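Local coordinates for protein lactaldehyde dehydrogenase (Escherichia coli, PDB 2IMP) that catalyses the irreversible NAD-dependent oxidation of L-lactaldehyde to L-lactate, and of glycolaldehyde to glycolate, working as a homotetramer, at residues A[29-34]-A[314-319]; A[89-94]-A[99-104]; A[289-294]-A[299-304]; A[339-344]-A[366-371]; A[390-395]-A[401-406]. One frame throughout, in Å; residues are numbered along the deposited sequence.

In the fold
The five contacts fall into two groups. Contact 1 joins loops 29-34 and 314-319, contact 2 packs helix 83-94 on helix 98-116, and Val91 of contact 2 touches Pro317 of contact 1; their centres are 12 Å apart. Contacts 3, 4 and 5 share one mixed sheet, in which strand 388-394 lies between strands 290-294 and 368-371; their centres are 11 to 18 Å apart. Along the chain contacts 2 and 3 are nested within the span closed by contact 1, and contacts 4 and 5 follow in series. Phe314 touches Pro366 and Pro367, connecting the groups. Contact 2 lies nearest the bound lactate; contacts 3 to 5 pack helices on the sheet of the family's catalytic domain.

Contact 1: residues A[29-34]-A[314-319]; sequences PATEAV and FGNPAE
Ala30 and Asn316 bring two irregular loops together, their CA atoms 5.3 Å apart, and no hydrogen bond passes between the segments 29-34 and 314-319. The methyl of Ala30 points at the other loop and sits squarely over the flat carboxamide of Asn316, with Ala30 CB 3.7 Å from Asn316 CG and nearly the same distance from ND2. Beside it, Thr31 approaches from beyond the nitrogen end of the amide, its CG2 lying 3.5 Å from Asn316 ND2. Thr31 carries CG2 next to its own backbone N, which turns the methyl to the contact while OG1 accepts a weak bond from Ala33 N. Pro317 adds its CD, 4.1 Å from Ala30 CB. The amide is held from its own side: Asn316 CG lies anti to the backbone N (chi1 -170°), and OD1 accepts from Ala318 N at 2.8 Å, in the carbonyl plane. With an alanine in place of Asn316, the methyls of Ala30 and Thr31 would probably lose the flat group they meet, and Ala318 N its acceptor. Around the contact, Pro317 O is bonded to Gln98, and Glu32 OE1 receives Gly362 N. The OD1 bond to the amide two residues on makes an Asx turn with a proline at its second position, and the bond from Glu319 N to Asn316 O closes a further turn over it. Here that turn presents its amide face to the loop between strands 23-27 and 34-39, where two loops far apart in sequence meet, away from the active site.

Contact 2: residues A[89-94]-A[99-104]; sequences LIVEEG and QLAEVE
Ala101 is the first residue of segment 99-104 to meet helix 89-94, and its CA comes within 6.1 Å of that of Ile90. The short helical axes pass 9.2 Å apart at 124°, with the alanine methyl near the crossing. Ala101 CB lies 3.6 Å from Val91 CG2 and 4.2 Å from Ile90 CB, bridging two consecutive residues of the other helix. Val91 offers this branch because its CG2 stands beside its own backbone N; its other methyl, CG1, packs on Pro317.

One turn further on, Glu104 returns to the interface. With CG anti to the backbone N (chi1 -174°) and an extended chain, it lays its carboxylate obliquely across the end of Ile90. Glu104 OE1 is 3.9 Å from both Ile90 CG2 and Ile90 CD1, so the isoleucine covers one flank of the charged group without bonding it. The polar partners come from outside: Lys96, in the turn joining the helices, forms a salt bridge with OE1, and the backbone N of Phe157 donates to OE2. Phe156 and Pro155, at the start of helix 155-168, close round the same end. Between side chains, Glu104 is about 9 Å from the lactate-binding Arg161, and it is about 7 Å from the bound lactate itself.

A buried acid is thus enclosed by hydrocarbon yet has a partner at each oxygen. The lysine and the amino end of helix 155-168 are both likely to favour its ionised form. The bond from Phe157 N joins this helix pair to helix 155-168, which carries Arg161.

Contact 3: residues A[289-294]-A[299-304]; sequences ERVYVQ and DQFVNR
The apolar contact is made by Phe301, whose ring reaches from helix 299-304 onto two valines of strand 290-294. Val293 comes closest: its CG2 is 3.3 Å from Phe301 CD2, a tight fit, while its CG1 lies 3.9 Å from Phe301 CB. Val291 reaches the same side of the ring further out, CG1 to Phe301 CE2 at 3.9 Å. Both valines approach obliquely. Phe301 CG stands anti to the backbone N (chi1 -178°), which sends the ring off the helix toward the sheet, where Val260 of the sheet and Leu266 and Ile273 of helix 266-274 also pack on it.

Polar bonds stay within each segment or lead elsewhere. Asn303 ND2 makes a weak bond to Asp299 O along the helix. Behind the strand, Arg290 NH1 gives a weak bond to Tyr292 OH, and the guanidinium is held more firmly by the carbonyl of Lys255 and by a helix end.

A serine in place of Phe301 would probably open a gap over Val291 and Val293 and let the helix shift against the sheet. With no polar pairing between the segments, the helix is fixed here by shape and exclusion of water.

Contact 4: residues A[339-344]-A[366-371]; sequences QKVARA and PPTLLL
Leu370 and Ala344 form the nearest pair between strand 368-371 and helix 339-344, with Leu370 CD1 4.0 Å from Ala344 CB. A second, looser touch lies one helical turn back, where Val341 CG1 is 4.5 Å from Thr368 CG2. Thr368 and Leu370, two residues apart, turn the same face of the strand to the helix, and Val341 and Ala344 answer from one side of it. The small alanine admits the leucine end. Leu370 CG stands beside the backbone N (chi1 -56°), and the chain runs on from there with CD1 foremost.

The next shell fixes these groups. Thr368 OG1 donates to Pro366 O at 2.8 Å, tilted 35° from the carbonyl plane, and accepts from Gly355 N; the two bonds turn the hydroxyl back toward Pro366 and Gly355, and CG2 is what meets the helix. Val351, Ile379 and Val388 pack round Leu370, and Val388 together with Tyr365 lies against Val341.

Further out, Thr368 and Leu370 are bound through their backbones to strand 388-394 and the residue just before it, while Leu369 pairs with strand 350-353. Lys340 NZ bonds to Glu383 O, adding a polar tie between helix and neighbouring loop. The same helix carries the NAD-binding Arg336, whose side chain is about 9 Å from that of Val341.

Methyl groups thus carry the whole junction, and the one hydroxyl among the touching residues is satisfied by Pro366 O and Gly355 N, not by the helix, so the helix is held to the sheet by burial of hydrocarbon rather than by directional bonds.

Contact 5: residues A[390-395]-A[401-406]; sequences PVVAFD and ISMAND
The Phe394 ring, the flat group of this contact, is carried away from Met403, which touches only the base of the side chain, with Met403 CE 3.7 Å from Phe394 CB. Phe394 CG takes the position between the backbone N and the carbonyl carbon (chi1 71°), which sends the ring to pack beside Tyr292 and Gln294 of strand 290-294. The ring of Tyr292 lies against Met403 as well.

Met403 makes every touch from the helical side. Its CG stands beside the backbone N, the chain then runs out, and a bend at chi3 (-89°) folds CE over toward Phe394. The sulfur faces the other way along the strand, where Met403 SD is 4.3 Å from Val392 CG1. Between these two, the methyl passes 4.4 Å from Ala393 O, a distant approach. A single flexible side chain thereby spans two residues of the inward side of the strand, bridging short axes 10.7 Å apart and inclined at 146°.

Bonds outside the pair hold the end of the helix. The carbonyls of Met403 and Ala404 receive NH1 and NH2 of Arg290, whose positive charge would probably be favourable at the carboxyl end of a helix, and Asn405 is bonded to Gly429 and Lys431.

Strand 388-394, helix 397-405 and strand 409-416 form a beta-alpha-beta crossover: the two strands run parallel in one sheet with strands 290-294 and 257-260 between them, and Met403 fills the layer between helix and sheet, as in the alpha/beta core of the aldehyde dehydrogenase catalytic domain.

Contact 1: residues A[29-34]-A[314-319]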
# COMPACT_ATOMS: atom_id res chain seq x y z
N PRO A 29 28.56 -33.32 15.23
CA PRO A 29 28.52 -32.87 16.63
C PRO A 29 28.14 -33.94 17.69
O PRO A 29 28.42 -33.76 18.88
CB PRO A 29 27.53 -31.71 16.58
CG PRO A 29 26.56 -32.18 15.54
CD PRO A 29 27.48 -32.70 14.45
N ALA A 30 27.52 -35.02 17.26
CA ALA A 30 27.13 -36.08 18.19
C ALA A 30 28.25 -37.11 18.46
O ALA A 30 28.38 -37.63 19.57
CB ALA A 30 25.89 -36.79 17.67
N THR A 31 29.07 -37.37 17.44
CA THR A 31 30.14 -38.35 17.53
C THR A 31 31.57 -37.81 17.28
O THR A 31 32.55 -38.52 17.47
CB THR A 31 29.92 -39.48 16.51
OG1 THR A 31 30.09 -38.96 15.18
CG2 THR A 31 28.52 -40.05 16.64
N GLU A 32 31.66 -36.55 16.85
CA GLU A 32 32.94 -35.94 16.54
C GLU A 32 33.68 -36.57 15.35
O GLU A 32 34.85 -36.29 15.11
CB GLU A 32 33.84 -35.96 17.77
CG GLU A 32 33.50 -34.88 18.78
CD GLU A 32 34.33 -34.99 20.04
OE1 GLU A 32 34.04 -35.87 20.87
OE2 GLU A 32 35.28 -34.19 20.18
N ALA A 33 32.98 -37.43 14.61
CA ALA A 33 33.58 -38.06 13.44
C ALA A 33 33.49 -37.17 12.17
O ALA A 33 32.51 -36.44 11.99
CB ALA A 33 32.91 -39.40 13.17
N VAL A 34 34.51 -37.25 11.32
CA VAL A 34 34.55 -36.47 10.09
C VAL A 34 33.59 -37.02 9.01
O VAL A 34 33.80 -38.10 8.47
CB VAL A 34 35.98 -36.42 9.52
CG1 VAL A 34 36.01 -35.59 8.24
CG2 VAL A 34 36.92 -35.82 10.56
N PHE A 314 18.51 -35.99 26.01
CA PHE A 314 19.48 -35.58 25.00
C PHE A 314 20.32 -36.76 24.48
O PHE A 314 20.48 -37.77 25.16
CB PHE A 314 20.39 -34.48 25.56
CG PHE A 314 21.23 -34.91 26.73
CD1 PHE A 314 22.37 -35.69 26.54
CD2 PHE A 314 20.90 -34.52 28.02
CE1 PHE A 314 23.17 -36.07 27.61
CE2 PHE A 314 21.69 -34.89 29.11
CZ PHE A 314 22.82 -35.67 28.90
N GLY A 315 20.83 -36.62 23.26
CA GLY A 315 21.63 -37.68 22.68
C GLY A 315 21.80 -37.56 21.17
O GLY A 315 21.45 -36.54 20.57
N ASN A 316 22.35 -38.61 20.57
CA ASN A 316 22.57 -38.65 19.13
C ASN A 316 21.25 -38.68 18.30
O ASN A 316 20.52 -39.67 18.31
CB ASN A 316 23.41 -39.88 18.78
CG ASN A 316 23.89 -39.88 17.35
OD1 ASN A 316 23.17 -39.46 16.45
ND2 ASN A 316 25.10 -40.38 17.14
N PRO A 317 20.95 -37.58 17.58
CA PRO A 317 19.74 -37.45 16.76
C PRO A 317 19.56 -38.60 15.74
O PRO A 317 18.45 -39.05 15.49
CB PRO A 317 19.95 -36.11 16.05
CG PRO A 317 20.82 -35.36 16.97
CD PRO A 317 21.81 -36.40 17.42
N ALA A 318 20.67 -39.05 15.16
CA ALA A 318 20.63 -40.12 14.18
C ALA A 318 20.23 -41.51 14.74
O ALA A 318 19.65 -42.33 14.02
CB ALA A 318 21.99 -40.23 13.48
N GLU A 319 20.52 -41.75 16.01
CA GLU A 319 20.21 -43.03 16.63
C GLU A 319 18.99 -43.03 17.56
O GLU A 319 18.51 -44.08 17.98
CB GLU A 319 21.43 -43.54 17.39
CG GLU A 319 22.69 -43.55 16.55
CD GLU A 319 23.72 -44.52 17.06
OE1 GLU A 319 24.11 -44.41 18.25
OE2 GLU A 319 24.15 -45.39 16.28

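Contact 2: residues A[89-94]-A[99-104]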
# COMPACT_ATOMS: atom_id res chain seq x y z
N LEU A 89 21.14 -35.03 6.26
CA LEU A 89 22.34 -34.21 6.19
C LEU A 89 22.35 -33.17 7.31
O LEU A 89 23.37 -32.97 7.98
CB LEU A 89 22.44 -33.51 4.84
CG LEU A 89 22.67 -34.40 3.62
CD1 LEU A 89 22.60 -33.57 2.35
CD2 LEU A 89 24.03 -35.10 3.75
N ILE A 90 21.20 -32.54 7.52
CA ILE A 90 21.07 -31.54 8.57
C ILE A 90 21.26 -32.17 9.96
O ILE A 90 21.99 -31.65 10.81
CB ILE A 90 19.69 -30.83 8.49
CG1 ILE A 90 19.55 -30.14 7.13
CG2 ILE A 90 19.55 -29.82 9.63
CD1 ILE A 90 18.22 -29.44 6.92
N VAL A 91 20.58 -33.30 10.18
CA VAL A 91 20.71 -34.03 11.44
C VAL A 91 22.20 -34.34 11.74
O VAL A 91 22.72 -34.03 12.81
CB VAL A 91 19.96 -35.38 11.38
CG1 VAL A 91 20.24 -36.18 12.64
CG2 VAL A 91 18.46 -35.14 11.23
N GLU A 92 22.84 -34.94 10.75
CA GLU A 92 24.24 -35.34 10.82
C GLU A 92 25.26 -34.22 11.12
O GLU A 92 26.13 -34.38 11.98
CB GLU A 92 24.60 -36.04 9.51
CG GLU A 92 26.06 -36.44 9.39
CD GLU A 92 26.32 -37.23 8.13
OE1 GLU A 92 25.92 -36.75 7.04
OE2 GLU A 92 26.92 -38.33 8.22
N GLU A 93 25.17 -33.10 10.40
CA GLU A 93 26.11 -32.01 10.62
C GLU A 93 25.65 -30.92 11.62
O GLU A 93 26.48 -30.29 12.28
CB GLU A 93 26.47 -31.36 9.27
CG GLU A 93 25.36 -30.55 8.63
CD GLU A 93 25.69 -30.10 7.21
OE1 GLU A 93 26.89 -29.87 6.90
OE2 GLU A 93 24.75 -29.96 6.40
N GLY A 94 24.34 -30.72 11.72
CA GLY A 94 23.81 -29.71 12.62
C GLY A 94 23.45 -30.20 14.01
O GLY A 94 23.28 -29.41 14.94
N GLN A 99 12.92 -34.90 13.86
CA GLN A 99 11.66 -34.21 13.64
C GLN A 99 11.81 -32.74 13.21
O GLN A 99 11.08 -32.27 12.34
CB GLN A 99 10.78 -34.28 14.89
CG GLN A 99 10.28 -35.67 15.22
CD GLN A 99 11.26 -36.51 16.01
OE1 GLN A 99 12.42 -36.12 16.20
NE2 GLN A 99 10.81 -37.66 16.49
N LEU A 100 12.75 -32.03 13.82
CA LEU A 100 12.96 -30.64 13.46
C LEU A 100 13.64 -30.48 12.10
O LEU A 100 13.30 -29.58 11.34
CB LEU A 100 13.74 -29.92 14.55
CG LEU A 100 12.98 -29.98 15.88
CD1 LEU A 100 13.81 -29.34 16.96
CD2 LEU A 100 11.63 -29.29 15.74
N ALA A 101 14.59 -31.36 11.81
CA ALA A 101 15.24 -31.33 10.51
C ALA A 101 14.18 -31.49 9.40
O ALA A 101 14.17 -30.75 8.42
CB ALA A 101 16.27 -32.43 10.41
N GLU A 102 13.31 -32.48 9.57
CA GLU A 102 12.24 -32.71 8.61
C GLU A 102 11.36 -31.47 8.42
O GLU A 102 11.02 -31.11 7.30
CB GLU A 102 11.37 -33.89 9.06
CG GLU A 102 11.93 -35.24 8.66
CD GLU A 102 11.13 -36.39 9.22
OE1 GLU A 102 9.88 -36.34 9.17
OE2 GLU A 102 11.76 -37.37 9.70
N VAL A 103 11.00 -30.82 9.52
CA VAL A 103 10.21 -29.61 9.44
C VAL A 103 10.96 -28.49 8.69
O VAL A 103 10.40 -27.85 7.80
CB VAL A 103 9.81 -29.11 10.85
CG1 VAL A 103 9.20 -27.72 10.77
CG2 VAL A 103 8.80 -30.08 11.47
N GLU A 104 12.23 -28.29 9.04
CA GLU A 104 13.02 -27.27 8.35
C GLU A 104 13.02 -27.47 6.81
O GLU A 104 12.80 -26.52 6.06
CB GLU A 104 14.47 -27.27 8.84
CG GLU A 104 15.27 -26.12 8.25
CD GLU A 104 16.74 -26.13 8.65
OE1 GLU A 104 17.09 -26.81 9.63
OE2 GLU A 104 17.53 -25.42 7.99

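Contact 3: residues A[289-294]-A[299-304]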
# COMPACT_ATOMS: atom_id res chain seq x y z
N GLU A 289 15.18 -17.01 26.21
CA GLU A 289 16.46 -17.26 26.85
C GLU A 289 16.56 -16.46 28.17
O GLU A 289 17.56 -16.48 28.88
CB GLU A 289 17.60 -16.88 25.91
CG GLU A 289 18.91 -17.60 26.22
CD GLU A 289 19.94 -17.44 25.12
OE1 GLU A 289 20.47 -16.32 24.94
OE2 GLU A 289 20.23 -18.44 24.43
N ARG A 290 15.48 -15.73 28.45
CA ARG A 290 15.31 -14.92 29.65
C ARG A 290 13.85 -15.02 30.14
O ARG A 290 12.95 -14.42 29.54
CB ARG A 290 15.64 -13.45 29.37
CG ARG A 290 17.11 -13.16 29.14
CD ARG A 290 17.36 -11.65 29.09
NE ARG A 290 16.80 -11.02 27.90
CZ ARG A 290 16.29 -9.79 27.88
NH1 ARG A 290 16.26 -9.06 28.99
NH2 ARG A 290 15.82 -9.28 26.75
N VAL A 291 13.62 -15.77 31.21
CA VAL A 291 12.27 -15.94 31.71
C VAL A 291 11.91 -15.11 32.96
O VAL A 291 12.48 -15.30 34.04
CB VAL A 291 12.00 -17.43 32.01
CG1 VAL A 291 10.53 -17.65 32.31
CG2 VAL A 291 12.44 -18.29 30.83
N TYR A 292 10.97 -14.19 32.79
CA TYR A 292 10.51 -13.36 33.89
C TYR A 292 9.13 -13.80 34.43
O TYR A 292 8.14 -13.78 33.70
CB TYR A 292 10.44 -11.88 33.47
CG TYR A 292 11.76 -11.34 32.97
CD1 TYR A 292 12.13 -11.48 31.63
CD2 TYR A 292 12.66 -10.73 33.84
CE1 TYR A 292 13.36 -11.04 31.18
CE2 TYR A 292 13.90 -10.28 33.40
CZ TYR A 292 14.25 -10.44 32.06
OH TYR A 292 15.48 -10.02 31.61
N VAL A 293 9.10 -14.22 35.69
CA VAL A 293 7.87 -14.69 36.32
C VAL A 293 7.48 -13.89 37.57
O VAL A 293 8.29 -13.74 38.48
CB VAL A 293 8.03 -16.17 36.74
CG1 VAL A 293 6.69 -16.74 37.16
CG2 VAL A 293 8.63 -16.97 35.60
N GLN A 294 6.25 -13.38 37.63
CA GLN A 294 5.89 -12.62 38.82
C GLN A 294 5.53 -13.47 40.05
O GLN A 294 5.07 -14.61 39.93
CB GLN A 294 4.79 -11.60 38.53
CG GLN A 294 3.46 -12.12 38.06
CD GLN A 294 2.42 -11.01 38.02
OE1 GLN A 294 1.30 -11.20 37.53
NE2 GLN A 294 2.78 -9.85 38.56
N ASP A 299 6.11 -19.73 42.38
CA ASP A 299 6.24 -21.10 42.86
C ASP A 299 5.59 -22.17 41.96
O ASP A 299 6.22 -23.16 41.62
CB ASP A 299 5.68 -21.21 44.28
CG ASP A 299 6.54 -20.49 45.29
OD1 ASP A 299 7.76 -20.79 45.35
OD2 ASP A 299 6.01 -19.64 46.03
N GLN A 300 4.32 -21.97 41.61
CA GLN A 300 3.65 -22.91 40.73
C GLN A 300 4.38 -23.06 39.38
O GLN A 300 4.69 -24.18 38.95
CB GLN A 300 2.22 -22.45 40.46
CG GLN A 300 1.21 -22.78 41.54
CD GLN A 300 -0.17 -22.26 41.20
OE1 GLN A 300 -0.41 -21.05 41.19
NE2 GLN A 300 -1.09 -23.17 40.89
N PHE A 301 4.67 -21.93 38.74
CA PHE A 301 5.35 -21.93 37.45
C PHE A 301 6.72 -22.63 37.46
O PHE A 301 6.98 -23.50 36.63
CB PHE A 301 5.52 -20.49 36.94
CG PHE A 301 6.17 -20.42 35.58
CD1 PHE A 301 5.44 -20.69 34.43
CD2 PHE A 301 7.53 -20.13 35.46
CE1 PHE A 301 6.05 -20.69 33.18
CE2 PHE A 301 8.14 -20.12 34.22
CZ PHE A 301 7.40 -20.40 33.08
N VAL A 302 7.59 -22.23 38.39
CA VAL A 302 8.91 -22.83 38.48
C VAL A 302 8.89 -24.37 38.64
O VAL A 302 9.73 -25.07 38.08
CB VAL A 302 9.73 -22.22 39.64
CG1 VAL A 302 11.11 -22.86 39.70
CG2 VAL A 302 9.86 -20.71 39.44
N ASN A 303 7.93 -24.87 39.41
CA ASN A 303 7.81 -26.31 39.61
C ASN A 303 7.40 -27.05 38.31
O ASN A 303 8.06 -28.01 37.91
CB ASN A 303 6.79 -26.62 40.71
CG ASN A 303 7.38 -26.44 42.10
OD1 ASN A 303 8.35 -27.11 42.47
ND2 ASN A 303 6.79 -25.53 42.89
N ARG A 304 6.32 -26.60 37.68
CA ARG A 304 5.90 -27.23 36.44
C ARG A 304 6.99 -27.16 35.37
O ARG A 304 7.21 -28.12 34.63
CB ARG A 304 4.61 -26.58 35.91
CG ARG A 304 3.38 -26.88 36.75
CD ARG A 304 2.10 -26.51 36.02
NE ARG A 304 0.92 -26.76 36.85
CZ ARG A 304 -0.33 -26.59 36.44
NH1 ARG A 304 -0.58 -26.16 35.21
NH2 ARG A 304 -1.34 -26.83 37.26

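Contact 4: residues A[339-344]-A[366-371]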
# COMPACT_ATOMS: atom_id res chain seq x y z
N GLN A 339 31.21 -22.16 31.07
CA GLN A 339 31.73 -20.95 31.67
C GLN A 339 30.64 -19.96 32.10
O GLN A 339 30.73 -19.36 33.17
CB GLN A 339 32.69 -20.27 30.69
CG GLN A 339 33.83 -21.16 30.24
CD GLN A 339 34.81 -20.44 29.33
OE1 GLN A 339 34.44 -19.92 28.28
NE2 GLN A 339 36.07 -20.41 29.74
N LYS A 340 29.63 -19.79 31.26
CA LYS A 340 28.54 -18.89 31.60
C LYS A 340 27.68 -19.40 32.75
O LYS A 340 27.27 -18.63 33.62
CB LYS A 340 27.69 -18.60 30.36
CG LYS A 340 28.44 -17.78 29.32
CD LYS A 340 27.57 -17.40 28.14
CE LYS A 340 28.36 -16.55 27.16
NZ LYS A 340 27.54 -16.17 25.97
N VAL A 341 27.41 -20.70 32.76
CA VAL A 341 26.64 -21.28 33.85
C VAL A 341 27.42 -21.17 35.17
O VAL A 341 26.88 -20.77 36.21
CB VAL A 341 26.29 -22.77 33.59
CG1 VAL A 341 25.60 -23.36 34.81
CG2 VAL A 341 25.39 -22.88 32.37
N ALA A 342 28.71 -21.52 35.11
CA ALA A 342 29.57 -21.42 36.28
C ALA A 342 29.61 -19.98 36.83
O ALA A 342 29.40 -19.75 38.02
CB ALA A 342 30.98 -21.89 35.92
N ARG A 343 29.88 -19.02 35.94
CA ARG A 343 29.89 -17.63 36.35
C ARG A 343 28.57 -17.26 37.05
O ARG A 343 28.56 -16.68 38.13
CB ARG A 343 30.07 -16.71 35.14
CG ARG A 343 31.51 -16.34 34.83
CD ARG A 343 31.54 -15.24 33.77
NE ARG A 343 32.89 -14.75 33.51
CZ ARG A 343 33.17 -13.76 32.67
NH1 ARG A 343 32.20 -13.17 32.00
NH2 ARG A 343 34.43 -13.38 32.49
N ALA A 344 27.46 -17.62 36.40
CA ALA A 344 26.15 -17.35 36.96
C ALA A 344 26.05 -17.87 38.41
O ALA A 344 25.62 -17.14 39.31
CB ALA A 344 25.08 -18.00 36.10
N PRO A 366 23.40 -30.78 29.53
CA PRO A 366 22.07 -31.03 30.09
C PRO A 366 21.14 -29.81 30.24
O PRO A 366 21.59 -28.69 30.52
CB PRO A 366 22.40 -31.66 31.44
CG PRO A 366 23.62 -30.91 31.85
CD PRO A 366 24.44 -30.91 30.57
N PRO A 367 19.83 -30.02 30.05
CA PRO A 367 18.88 -28.92 30.19
C PRO A 367 19.14 -28.32 31.59
O PRO A 367 19.07 -29.02 32.60
CB PRO A 367 17.53 -29.62 30.09
CG PRO A 367 17.82 -30.71 29.11
CD PRO A 367 19.15 -31.25 29.60
N THR A 368 19.44 -27.03 31.62
CA THR A 368 19.74 -26.38 32.88
C THR A 368 18.77 -25.27 33.29
O THR A 368 18.44 -24.39 32.51
CB THR A 368 21.17 -25.81 32.84
OG1 THR A 368 22.09 -26.87 32.59
CG2 THR A 368 21.51 -25.13 34.16
N LEU A 369 18.30 -25.36 34.53
CA LEU A 369 17.39 -24.37 35.08
C LEU A 369 18.03 -23.55 36.21
O LEU A 369 18.42 -24.11 37.24
CB LEU A 369 16.12 -25.06 35.59
CG LEU A 369 15.09 -24.15 36.26
CD1 LEU A 369 14.65 -23.07 35.28
CD2 LEU A 369 13.90 -24.98 36.72
N LEU A 370 18.13 -22.25 36.01
CA LEU A 370 18.72 -21.38 37.02
C LEU A 370 17.72 -20.44 37.70
O LEU A 370 16.97 -19.72 37.03
CB LEU A 370 19.86 -20.55 36.39
CG LEU A 370 20.97 -21.37 35.72
CD1 LEU A 370 22.00 -20.43 35.12
CD2 LEU A 370 21.61 -22.30 36.73
N LEU A 371 17.69 -20.48 39.02
CA LEU A 371 16.78 -19.63 39.78
C LEU A 371 17.51 -18.52 40.57
O LEU A 371 18.73 -18.43 40.55
CB LEU A 371 15.94 -20.49 40.73
CG LEU A 371 15.18 -21.67 40.11
CD1 LEU A 371 14.21 -22.26 41.14
CD2 LEU A 371 14.41 -21.22 38.87

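Contact 5: residues A[390-395]-A[401-406]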
# COMPACT_ATOMS: atom_id res chain seq x y z
N PRO A 390 17.43 -19.08 32.51
CA PRO A 390 17.54 -18.25 33.71
C PRO A 390 16.16 -17.69 34.08
O PRO A 390 15.43 -17.19 33.21
CB PRO A 390 18.51 -17.16 33.27
CG PRO A 390 18.13 -16.96 31.83
CD PRO A 390 17.99 -18.38 31.33
N VAL A 391 15.79 -17.80 35.35
CA VAL A 391 14.50 -17.29 35.79
C VAL A 391 14.59 -16.11 36.77
O VAL A 391 15.33 -16.16 37.76
CB VAL A 391 13.64 -18.40 36.44
CG1 VAL A 391 12.27 -17.85 36.80
CG2 VAL A 391 13.50 -19.58 35.48
N VAL A 392 13.83 -15.07 36.49
CA VAL A 392 13.81 -13.88 37.32
C VAL A 392 12.40 -13.47 37.75
O VAL A 392 11.51 -13.32 36.91
CB VAL A 392 14.48 -12.69 36.58
CG1 VAL A 392 14.39 -11.42 37.43
CG2 VAL A 392 15.93 -13.02 36.29
N ALA A 393 12.21 -13.32 39.05
CA ALA A 393 10.91 -12.93 39.56
C ALA A 393 10.69 -11.41 39.52
O ALA A 393 11.65 -10.65 39.53
CB ALA A 393 10.74 -13.44 40.99
N PHE A 394 9.43 -10.99 39.46
CA PHE A 394 9.10 -9.58 39.43
C PHE A 394 7.74 -9.28 40.09
O PHE A 394 6.92 -10.18 40.27
CB PHE A 394 9.12 -9.05 37.99
CG PHE A 394 7.98 -9.55 37.13
CD1 PHE A 394 6.76 -8.90 37.12
CD2 PHE A 394 8.15 -10.68 36.33
CE1 PHE A 394 5.71 -9.36 36.33
CE2 PHE A 394 7.10 -11.15 35.53
CZ PHE A 394 5.88 -10.49 35.54
N ASP A 395 7.52 -8.02 40.44
CA ASP A 395 6.27 -7.62 41.07
C ASP A 395 5.22 -7.03 40.11
O ASP A 395 4.07 -7.49 40.08
CB ASP A 395 6.55 -6.62 42.20
CG ASP A 395 7.38 -7.23 43.33
OD1 ASP A 395 6.89 -8.16 44.00
OD2 ASP A 395 8.53 -6.77 43.54
N ILE A 401 8.51 -5.46 31.84
CA ILE A 401 8.72 -4.79 30.56
C ILE A 401 10.07 -4.04 30.54
O ILE A 401 10.81 -4.10 29.56
CB ILE A 401 7.59 -3.77 30.28
CG1 ILE A 401 6.27 -4.51 30.05
CG2 ILE A 401 7.94 -2.93 29.06
CD1 ILE A 401 5.11 -3.60 29.77
N SER A 402 10.36 -3.37 31.65
CA SER A 402 11.59 -2.62 31.80
C SER A 402 12.84 -3.52 31.75
O SER A 402 13.85 -3.15 31.14
CB SER A 402 11.57 -1.85 33.11
OG SER A 402 12.79 -1.15 33.30
N MET A 403 12.77 -4.69 32.39
CA MET A 403 13.88 -5.62 32.38
C MET A 403 14.06 -6.32 31.02
O MET A 403 15.18 -6.56 30.57
CB MET A 403 13.72 -6.67 33.49
CG MET A 403 13.87 -6.10 34.89
SD MET A 403 13.89 -7.36 36.19
CE MET A 403 12.16 -7.50 36.53
N ALA A 404 12.95 -6.63 30.37
CA ALA A 404 13.00 -7.24 29.05
C ALA A 404 13.68 -6.27 28.04
O ALA A 404 14.53 -6.68 27.25
CB ALA A 404 11.60 -7.60 28.57
N ASN A 405 13.29 -5.00 28.11
CA ASN A 405 13.87 -3.98 27.24
C ASN A 405 15.34 -3.70 27.55
O ASN A 405 16.07 -3.18 26.71
CB ASN A 405 13.09 -2.67 27.33
CG ASN A 405 11.74 -2.75 26.65
OD1 ASN A 405 11.55 -3.54 25.73
ND2 ASN A 405 10.80 -1.93 27.09
N ASP A 406 15.76 -4.05 28.76
CA ASP A 406 17.14 -3.85 29.18
C ASP A 406 18.09 -4.87 28.53
O ASP A 406 18.61 -5.77 29.19
CB ASP A 406 17.24 -3.92 30.70
CG ASP A 406 18.66 -3.73 31.20
OD1 ASP A 406 19.31 -2.77 30.76
OD2 ASP A 406 19.12 -4.55 32.02